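Long-range contacts in 2,3-bisphosphoglycerate-independent phosphoglycerate mutase (PDB 2ZKT), which probably catalyses the interconversion of 2-phosphoglycerate and 3-phosphoglycerate in glycolysis, working independently of 2,3-bisphosphoglycerate: residues G14-R18 with D359-L363; S66-P72 with G393-V397; F238-V244 with V397-M401. All blocks are in the same frame, centred on the assembly; numbering follows the deposited sequence.

Contact 1 of 3, residues G14-R18 with D359-L363; sequences GLGDR and DPVPL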
loop_
_atom_site.group_PDB
_atom_site.type_symbol
_atom_site.label_atom_id
_atom_site.label_comp_id
_atom_site.label_asym_id
_atom_site.label_seq_id
_atom_site.Cartn_x
_atom_site.Cartn_y
_atom_site.Cartn_z
ATOM N N GLY B 14 -12.027 7.551 -9.493
ATOM C CA GLY B 14 -12.724 6.903 -8.386
ATOM C C GLY B 14 -11.872 6.621 -7.153
ATOM O O GLY B 14 -12.206 5.752 -6.349
ATOM N N LEU B 15 -10.784 7.373 -6.990
ATOM C CA LEU B 15 -9.875 7.192 -5.856
ATOM C C LEU B 15 -10.544 7.105 -4.480
ATOM O O LEU B 15 -10.331 6.145 -3.729
ATOM C CB LEU B 15 -8.844 8.324 -5.840
ATOM C CG LEU B 15 -7.727 8.202 -4.803
ATOM C CD1 LEU B 15 -6.986 6.874 -4.977
ATOM C CD2 LEU B 15 -6.774 9.383 -4.979
ATOM N N GLY B 16 -11.353 8.108 -4.145
ATOM C CA GLY B 16 -12.014 8.123 -2.845
ATOM C C GLY B 16 -12.846 6.896 -2.503
ATOM O O GLY B 16 -13.481 6.294 -3.378
ATOM N N ASP B 17 -12.867 6.537 -1.219
ATOM C CA ASP B 17 -13.631 5.381 -0.781
ATOM C C ASP B 17 -14.106 5.566 0.661
ATOM O O ASP B 17 -13.974 6.645 1.243
ATOM C CB ASP B 17 -12.753 4.126 -0.901
ATOM C CG ASP B 17 -13.551 2.885 -1.297
ATOM O OD1 ASP B 17 -14.429 2.448 -0.512
ATOM O OD2 ASP B 17 -13.298 2.349 -2.407
ATOM N N ARG B 18 -14.673 4.510 1.239
ATOM C CA ARG B 18 -15.134 4.553 2.623
ATOM C C ARG B 18 -14.384 3.468 3.405
ATOM O O ARG B 18 -13.840 2.529 2.813
ATOM C CB ARG B 18 -16.652 4.323 2.686
ATOM C CG ARG B 18 -17.452 5.444 2.025
ATOM C CD ARG B 18 -18.945 5.139 1.949
ATOM N NE ARG B 18 -19.657 6.250 1.323
ATOM C CZ ARG B 18 -20.961 6.267 1.044
ATOM N NH1 ARG B 18 -21.734 5.216 1.329
ATOM N NH2 ARG B 18 -21.504 7.351 0.491
ATOM N N ASP B 359 -18.875 11.589 -1.485
ATOM C CA ASP B 359 -17.760 11.757 -0.548
ATOM C C ASP B 359 -16.639 12.580 -1.210
ATOM O O ASP B 359 -16.260 12.315 -2.348
ATOM C CB ASP B 359 -17.197 10.390 -0.125
ATOM C CG ASP B 359 -18.240 9.505 0.537
ATOM O OD1 ASP B 359 -18.670 9.829 1.672
ATOM O OD2 ASP B 359 -18.634 8.488 -0.082
ATOM N N PRO B 360 -16.106 13.591 -0.499
ATOM C CA PRO B 360 -15.029 14.435 -1.040
ATOM C C PRO B 360 -13.833 13.543 -1.385
ATOM O O PRO B 360 -13.755 12.411 -0.924
ATOM C CB PRO B 360 -14.741 15.424 0.109
ATOM C CG PRO B 360 -15.123 14.624 1.355
ATOM C CD PRO B 360 -16.407 13.943 0.909
ATOM N N VAL B 361 -12.901 14.054 -2.183
ATOM C CA VAL B 361 -11.768 13.248 -2.606
ATOM C C VAL B 361 -10.428 13.770 -2.099
ATOM O O VAL B 361 -10.159 14.970 -2.132
ATOM C CB VAL B 361 -11.720 13.171 -4.158
ATOM C CG1 VAL B 361 -10.629 12.200 -4.611
ATOM C CG2 VAL B 361 -13.073 12.736 -4.695
ATOM N N PRO B 362 -9.557 12.859 -1.632
ATOM C CA PRO B 362 -8.253 13.308 -1.135
ATOM C C PRO B 362 -7.481 13.987 -2.258
ATOM O O PRO B 362 -7.535 13.564 -3.420
ATOM C CB PRO B 362 -7.598 12.006 -0.637
ATOM C CG PRO B 362 -8.256 10.953 -1.477
ATOM C CD PRO B 362 -9.692 11.392 -1.532
ATOM N N LEU B 363 -6.770 15.054 -1.892
ATOM C CA LEU B 363 -6.000 15.849 -2.839
ATOM C C LEU B 363 -4.632 16.199 -2.263
ATOM O O LEU B 363 -4.510 16.518 -1.084
ATOM C CB LEU B 363 -6.753 17.163 -3.139
ATOM C CG LEU B 363 -5.981 18.317 -3.814
ATOM C CD1 LEU B 363 -5.444 17.850 -5.175
ATOM C CD2 LEU B 363 -6.894 19.533 -3.999
#

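Contact 2 of 3, residues S66-P72 with G393-V397; sequences SIFGYDP and GHDIV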
loop_
_atom_site.group_PDB
_atom_site.type_symbol
_atom_site.label_atom_id
_atom_site.label_comp_id
_atom_site.label_asym_id
_atom_site.label_seq_id
_atom_site.Cartn_x
_atom_site.Cartn_y
_atom_site.Cartn_z
ATOM N N SER B 66 -15.073 20.031 -13.911
ATOM C CA SER B 66 -14.748 20.674 -12.643
ATOM C C SER B 66 -13.235 20.663 -12.378
ATOM O O SER B 66 -12.631 21.685 -12.073
ATOM C CB SER B 66 -15.492 19.922 -11.527
ATOM O OG SER B 66 -15.248 20.551 -10.270
ATOM N N ILE B 67 -12.616 19.491 -12.509
ATOM C CA ILE B 67 -11.179 19.331 -12.302
ATOM C C ILE B 67 -10.374 20.254 -13.230
ATOM O O ILE B 67 -9.320 20.761 -12.833
ATOM C CB ILE B 67 -10.752 17.863 -12.556
ATOM C CG1 ILE B 67 -11.395 16.938 -11.505
ATOM C CG2 ILE B 67 -9.236 17.740 -12.550
ATOM C CD1 ILE B 67 -10.971 17.196 -10.059
ATOM N N PHE B 68 -10.860 20.471 -14.457
ATOM C CA PHE B 68 -10.141 21.341 -15.400
ATOM C C PHE B 68 -10.305 22.833 -15.089
ATOM O O PHE B 68 -9.696 23.677 -15.759
ATOM C CB PHE B 68 -10.572 21.061 -16.854
ATOM C CG PHE B 68 -10.110 19.723 -17.373
ATOM C CD1 PHE B 68 -8.775 19.336 -17.245
ATOM C CD2 PHE B 68 -11.014 18.842 -17.972
ATOM C CE1 PHE B 68 -8.341 18.075 -17.709
ATOM C CE2 PHE B 68 -10.609 17.591 -18.437
ATOM C CZ PHE B 68 -9.267 17.198 -18.306
ATOM N N GLY B 69 -11.135 23.148 -14.087
ATOM C CA GLY B 69 -11.336 24.536 -13.675
ATOM C C GLY B 69 -12.666 25.192 -14.016
ATOM O O GLY B 69 -12.828 26.406 -13.852
ATOM N N TYR B 70 -13.634 24.408 -14.481
ATOM C CA TYR B 70 -14.931 24.972 -14.855
ATOM C C TYR B 70 -16.021 24.633 -13.845
ATOM O O TYR B 70 -15.885 23.698 -13.048
ATOM C CB TYR B 70 -15.351 24.442 -16.239
ATOM C CG TYR B 70 -14.374 24.789 -17.349
ATOM C CD1 TYR B 70 -14.367 26.069 -17.935
ATOM C CD2 TYR B 70 -13.420 23.864 -17.770
ATOM C CE1 TYR B 70 -13.433 26.411 -18.910
ATOM C CE2 TYR B 70 -12.473 24.195 -18.743
ATOM C CZ TYR B 70 -12.483 25.467 -19.310
ATOM O OH TYR B 70 -11.551 25.783 -20.280
ATOM N N ASP B 71 -17.103 25.408 -13.891
ATOM C CA ASP B 71 -18.254 25.175 -13.022
ATOM C C ASP B 71 -19.165 24.219 -13.806
ATOM O O ASP B 71 -19.762 24.601 -14.820
ATOM C CB ASP B 71 -18.988 26.498 -12.731
ATOM C CG ASP B 71 -20.242 26.304 -11.888
ATOM O OD1 ASP B 71 -21.246 25.766 -12.416
ATOM O OD2 ASP B 71 -20.222 26.683 -10.694
ATOM N N PRO B 72 -19.272 22.962 -13.346
ATOM C CA PRO B 72 -20.113 21.964 -14.029
ATOM C C PRO B 72 -21.578 22.374 -14.194
ATOM O O PRO B 72 -22.170 22.149 -15.250
ATOM C CB PRO B 72 -19.935 20.705 -13.167
ATOM C CG PRO B 72 -19.648 21.272 -11.789
ATOM C CD PRO B 72 -18.723 22.426 -12.079
ATOM N N GLY B 393 -13.562 21.158 -6.662
ATOM C CA GLY B 393 -12.718 20.605 -7.705
ATOM C C GLY B 393 -12.230 21.672 -8.667
ATOM O O GLY B 393 -11.102 21.583 -9.152
ATOM N N HIS B 394 -13.058 22.684 -8.940
ATOM C CA HIS B 394 -12.649 23.746 -9.873
ATOM C C HIS B 394 -11.722 24.800 -9.232
ATOM O O HIS B 394 -11.380 25.814 -9.836
ATOM C CB HIS B 394 -13.887 24.398 -10.552
ATOM C CG HIS B 394 -14.942 24.867 -9.559
ATOM N ND1 HIS B 394 -14.755 25.905 -8.704
ATOM C CD2 HIS B 394 -16.229 24.350 -9.356
ATOM C CE1 HIS B 394 -15.905 26.011 -8.004
ATOM N NE2 HIS B 394 -16.805 25.093 -8.373
ATOM N N ASP B 395 -11.334 24.562 -7.963
ATOM C CA ASP B 395 -10.327 25.403 -7.310
ATOM C C ASP B 395 -8.895 24.925 -7.594
ATOM O O ASP B 395 -7.921 25.641 -7.397
ATOM C CB ASP B 395 -10.593 25.383 -5.801
ATOM C CG ASP B 395 -11.850 26.192 -5.500
ATOM O OD1 ASP B 395 -11.965 27.296 -6.040
ATOM O OD2 ASP B 395 -12.693 25.717 -4.741
ATOM N N ILE B 396 -8.805 23.641 -8.011
ATOM C CA ILE B 396 -7.497 22.981 -8.107
ATOM C C ILE B 396 -6.590 23.604 -9.178
ATOM O O ILE B 396 -5.413 23.879 -8.962
ATOM C CB ILE B 396 -7.741 21.501 -8.432
ATOM C CG1 ILE B 396 -8.428 20.799 -7.259
ATOM C CG2 ILE B 396 -6.392 20.783 -8.673
ATOM C CD1 ILE B 396 -8.691 19.317 -7.548
ATOM N N VAL B 397 -7.101 23.841 -10.387
ATOM C CA VAL B 397 -6.276 24.414 -11.438
ATOM C C VAL B 397 -5.814 25.829 -11.063
ATOM O O VAL B 397 -4.625 26.154 -11.190
ATOM C CB VAL B 397 -7.035 24.405 -12.801
ATOM C CG1 VAL B 397 -6.318 25.294 -13.827
ATOM C CG2 VAL B 397 -7.119 22.954 -13.322
HETATM O O HOH W 1 -9.669 22.694 -11.186
#

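Contact 3 of 3, residues F238-V244 with V397-M401; sequences FTEQWKV and VPIMM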
loop_
_atom_site.group_PDB
_atom_site.type_symbol
_atom_site.label_atom_id
_atom_site.label_comp_id
_atom_site.label_asym_id
_atom_site.label_seq_id
_atom_site.Cartn_x
_atom_site.Cartn_y
_atom_site.Cartn_z
ATOM N N PHE B 238 -9.115 26.111 -22.155
ATOM C CA PHE B 238 -8.094 26.047 -21.107
ATOM C C PHE B 238 -6.818 26.781 -21.553
ATOM O O PHE B 238 -6.318 27.677 -20.860
ATOM C CB PHE B 238 -7.770 24.570 -20.813
ATOM C CG PHE B 238 -6.992 24.345 -19.539
ATOM C CD1 PHE B 238 -7.657 24.180 -18.322
ATOM C CD2 PHE B 238 -5.599 24.260 -19.566
ATOM C CE1 PHE B 238 -6.953 23.930 -17.144
ATOM C CE2 PHE B 238 -4.874 24.012 -18.394
ATOM C CZ PHE B 238 -5.557 23.843 -17.175
ATOM N N THR B 239 -6.311 26.385 -22.725
ATOM C CA THR B 239 -5.095 26.957 -23.314
ATOM C C THR B 239 -5.097 28.479 -23.350
ATOM O O THR B 239 -4.112 29.114 -22.955
ATOM C CB THR B 239 -4.883 26.442 -24.765
ATOM O OG1 THR B 239 -6.121 26.552 -25.491
ATOM C CG2 THR B 239 -4.408 24.979 -24.765
ATOM N N GLU B 240 -6.194 29.078 -23.819
ATOM C CA GLU B 240 -6.247 30.535 -23.891
ATOM C C GLU B 240 -6.508 31.159 -22.528
ATOM O O GLU B 240 -5.931 32.197 -22.186
ATOM C CB GLU B 240 -7.307 31.002 -24.909
ATOM C CG GLU B 240 -8.732 30.569 -24.620
ATOM C CD GLU B 240 -9.718 31.090 -25.667
ATOM O OE1 GLU B 240 -9.777 32.331 -25.858
ATOM O OE2 GLU B 240 -10.431 30.264 -26.296
ATOM N N GLN B 241 -7.360 30.510 -21.739
ATOM C CA GLN B 241 -7.698 31.019 -20.412
ATOM C C GLN B 241 -6.432 31.256 -19.572
ATOM O O GLN B 241 -6.249 32.328 -18.993
ATOM C CB GLN B 241 -8.631 30.024 -19.710
ATOM C CG GLN B 241 -9.111 30.455 -18.337
ATOM C CD GLN B 241 -10.054 29.427 -17.714
ATOM O OE1 GLN B 241 -10.449 29.551 -16.549
ATOM N NE2 GLN B 241 -10.422 28.404 -18.492
ATOM N N TRP B 242 -5.550 30.259 -19.542
ATOM C CA TRP B 242 -4.319 30.344 -18.760
ATOM C C TRP B 242 -3.063 30.639 -19.588
ATOM O O TRP B 242 -1.964 30.750 -19.035
ATOM C CB TRP B 242 -4.124 29.038 -17.965
ATOM C CG TRP B 242 -5.301 28.701 -17.072
ATOM C CD1 TRP B 242 -6.298 27.788 -17.322
ATOM C CD2 TRP B 242 -5.619 29.302 -15.800
ATOM N NE1 TRP B 242 -7.211 27.784 -16.289
ATOM C CE2 TRP B 242 -6.820 28.702 -15.342
ATOM C CE3 TRP B 242 -5.003 30.288 -15.007
ATOM C CZ2 TRP B 242 -7.424 29.057 -14.116
ATOM C CZ3 TRP B 242 -5.599 30.642 -13.787
ATOM C CH2 TRP B 242 -6.798 30.024 -13.357
ATOM N N LYS B 243 -3.225 30.757 -20.909
ATOM C CA LYS B 243 -2.098 31.058 -21.810
ATOM C C LYS B 243 -0.978 30.025 -21.672
ATOM O O LYS B 243 0.172 30.361 -21.357
ATOM C CB LYS B 243 -1.547 32.457 -21.516
ATOM C CG LYS B 243 -2.618 33.548 -21.543
ATOM C CD LYS B 243 -2.047 34.891 -21.116
ATOM C CE LYS B 243 -3.125 35.967 -21.100
ATOM N NZ LYS B 243 -2.586 37.279 -20.640
ATOM N N VAL B 244 -1.325 28.767 -21.927
ATOM C CA VAL B 244 -0.372 27.674 -21.823
ATOM C C VAL B 244 -0.623 26.631 -22.915
ATOM O O VAL B 244 -1.684 26.630 -23.573
ATOM C CB VAL B 244 -0.515 26.939 -20.451
ATOM C CG1 VAL B 244 -0.246 27.901 -19.292
ATOM C CG2 VAL B 244 -1.920 26.329 -20.338
ATOM N N VAL B 397 -7.101 23.841 -10.387
ATOM C CA VAL B 397 -6.276 24.414 -11.438
ATOM C C VAL B 397 -5.814 25.829 -11.063
ATOM O O VAL B 397 -4.625 26.154 -11.190
ATOM C CB VAL B 397 -7.035 24.405 -12.801
ATOM C CG1 VAL B 397 -6.318 25.294 -13.827
ATOM C CG2 VAL B 397 -7.119 22.954 -13.322
ATOM N N PRO B 398 -6.740 26.686 -10.582
ATOM C CA PRO B 398 -6.333 28.051 -10.204
ATOM C C PRO B 398 -5.203 28.038 -9.173
ATOM O O PRO B 398 -4.241 28.813 -9.271
ATOM C CB PRO B 398 -7.620 28.653 -9.640
ATOM C CG PRO B 398 -8.682 28.008 -10.494
ATOM C CD PRO B 398 -8.217 26.546 -10.530
ATOM N N ILE B 399 -5.321 27.160 -8.172
ATOM C CA ILE B 399 -4.275 27.077 -7.153
ATOM C C ILE B 399 -2.968 26.551 -7.784
ATOM O O ILE B 399 -1.870 26.973 -7.403
ATOM C CB ILE B 399 -4.722 26.156 -5.977
ATOM C CG1 ILE B 399 -5.788 26.880 -5.143
ATOM C CG2 ILE B 399 -3.532 25.760 -5.111
ATOM C CD1 ILE B 399 -6.448 25.977 -4.092
ATOM N N MET B 400 -3.087 25.626 -8.741
ATOM C CA MET B 400 -1.891 25.094 -9.399
ATOM C C MET B 400 -1.275 26.193 -10.240
ATOM O O MET B 400 -0.060 26.394 -10.219
ATOM C CB MET B 400 -2.222 23.917 -10.320
ATOM C CG MET B 400 -2.408 22.612 -9.620
ATOM S SD MET B 400 -2.852 21.323 -10.776
ATOM C CE MET B 400 -1.220 20.750 -11.293
ATOM N N MET B 401 -2.124 26.906 -10.981
ATOM C CA MET B 401 -1.655 27.981 -11.847
ATOM C C MET B 401 -0.972 29.076 -11.043
ATOM O O MET B 401 0.007 29.666 -11.502
ATOM C CB MET B 401 -2.818 28.557 -12.674
ATOM C CG MET B 401 -3.268 27.646 -13.831
ATOM S SD MET B 401 -1.985 27.422 -15.103
ATOM C CE MET B 401 -2.580 25.948 -15.977
#

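Contact 1 of 3, residues G14-R18 with D359-L363
In the alkaline phosphatase-like metalloenzyme fold, many of the metal ligands lie just past the ends of the central sheet's strands, and residues 14-18 follow strand 6-12 directly after Asp13, a zinc ligand. Strand 339-344 lies between that strand and strand 361-366 in the sheet; the loop reaches across to residues 359-363, and the end-to-end directions of the touching parts differ by 126°. Gly14, with positive phi, gives a weak hydrogen bond from its N to the zinc ligand Asp346. Leu15 then points at the strand, its CD2 lying 4.1 Å from Pro362 CG and its CB 4.4 Å from Val361 CG1. At Gly16 the backbones come closest: the CA atoms of Gly16 and Val361 are 5.1 Å apart, and Gly16 CA rests 4.2 Å from Pro362 CD. The CA-to-CB bond of Asp17 points away, and its carboxylate forms a salt bridge with Lys316, while Asp17 OD1 accepts the backbone N of Arg18 at 2.7 Å. Arg18 extends to the partly exposed edge, where Asp359, also bound to Ser357, and Glu352 share its charge. Arg18 NE meets Asp359 OD2 at 2.8 Å in a salt bridge, and Arg18 NH2 adds a weak bond to Asp359 OD2 at 3.1 Å.

Contact 2 of 3, residues S66-P72 with G393-V397
Two helix ends can be joined through a bound water instead of by direct backbone pairing, and this contact does so. Water 1 accepts a hydrogen bond from Val397 N at 2.9 Å and is hydrogen-bonded to Ile67 O at 2.6 Å and Gly393 O at 2.7 Å, linking the finishing helix to the beginning one. A CA-H...O contact adds to this, His394 CA lying 3.0 Å from Ser66 O. Close approach depends on Gly393, where a beta carbon would clash with Ser66 OG, whose own hydrogen bond goes to Pro51 O. Gly69, with strongly positive phi, ends helix 60-67 in a Schellman motif, its N bonding Ser66 O at 2.9 Å. That helix starts at the zinc ligand Ser60, which probably holds the place of the nucleophilic serine in this superfamily, while residues 393-397 lead from the edge strand 391-392 into helix 396-403. Ile67 CD1 makes an apolar contact with Ile396 CD1 at 4.0 Å, and Val397 CG2 packs against the helix-end carbonyls, 3.1 Å from Ile67 O and 3.6 Å from Phe68 O. His394 covers the turn beyond the helix: its CB is 3.3 Å from Tyr70 O and its CD2 4.2 Å from Pro72 CD. There Asp71 takes the N-cap position of helix 72-75, its OD1 making a weak hydrogen bond to Glu74 N.

Contact 3 of 3, residues F238-V244 with V397-M401
A Met-aromatic contact is the centre of this helix-helix packing, in which a short helix, 238-242, lies against the last helix of the fold, 396-403. Their short segments cross at -49° with axes 12.8 Å apart, a wide gap that long side chains fill. Met401 lies over one face of the Trp242 indole: its CG makes a CH-pi contact, 3.6 Å from the centroid of the six-membered ring and 24° off the normal, while Met401 SD stands obliquely 4.6 Å from the centroid of the five-membered ring. Val397, one turn earlier, touches both aromatic residues with CG1, which is 3.6 Å from Trp242 NE1 and 3.6 Å from Phe238 CE1. Met401 CE reaches Phe238 CZ at 3.8 Å and Val244 CG2 at 4.4 Å. On the partly exposed margin, Trp242 CH2 approaches Pro398 CA at 3.7 Å, and Trp242 CZ2 lies 4.0 Å from Pro398 CG. Lys243, with positive phi, ends the short helix in a Schellman motif: Val244 N bonds Thr239 O at 3.0 Å, and Lys243 N makes a weak bond to Glu240 O at 3.3 Å. Val244 follows, its CA-to-CB bond pointing toward residues 397-401, just ahead of strand 246-249. On the sheet, strand 296-301 brings Phe296 against both Phe238 and Met401, and the Phe238 ring also meets that of Phe264, just before strand 265-267.

All three contacts are largely buried, but their chemistry follows their place in the fold. Contact 1 joins a loop beside the zinc site to a sheet strand and combines a small apolar patch with a charged pair at its margin. Contact 2, the nearest to the chain's centre, relies on backbone polarity and a water; contact 3, whose centre is about 19 Å from the centre of the chain, is aromatic and apolar. Contacts 2 and 3 both use helix 396-403 and share Val397, and they touch where Phe68 O lies 3.1 Å from Phe238 CE1. Contact 1 reaches contact 2 through Leu363 CD2, 3.8 Å from Ile396 CG1, but does not touch contact 3.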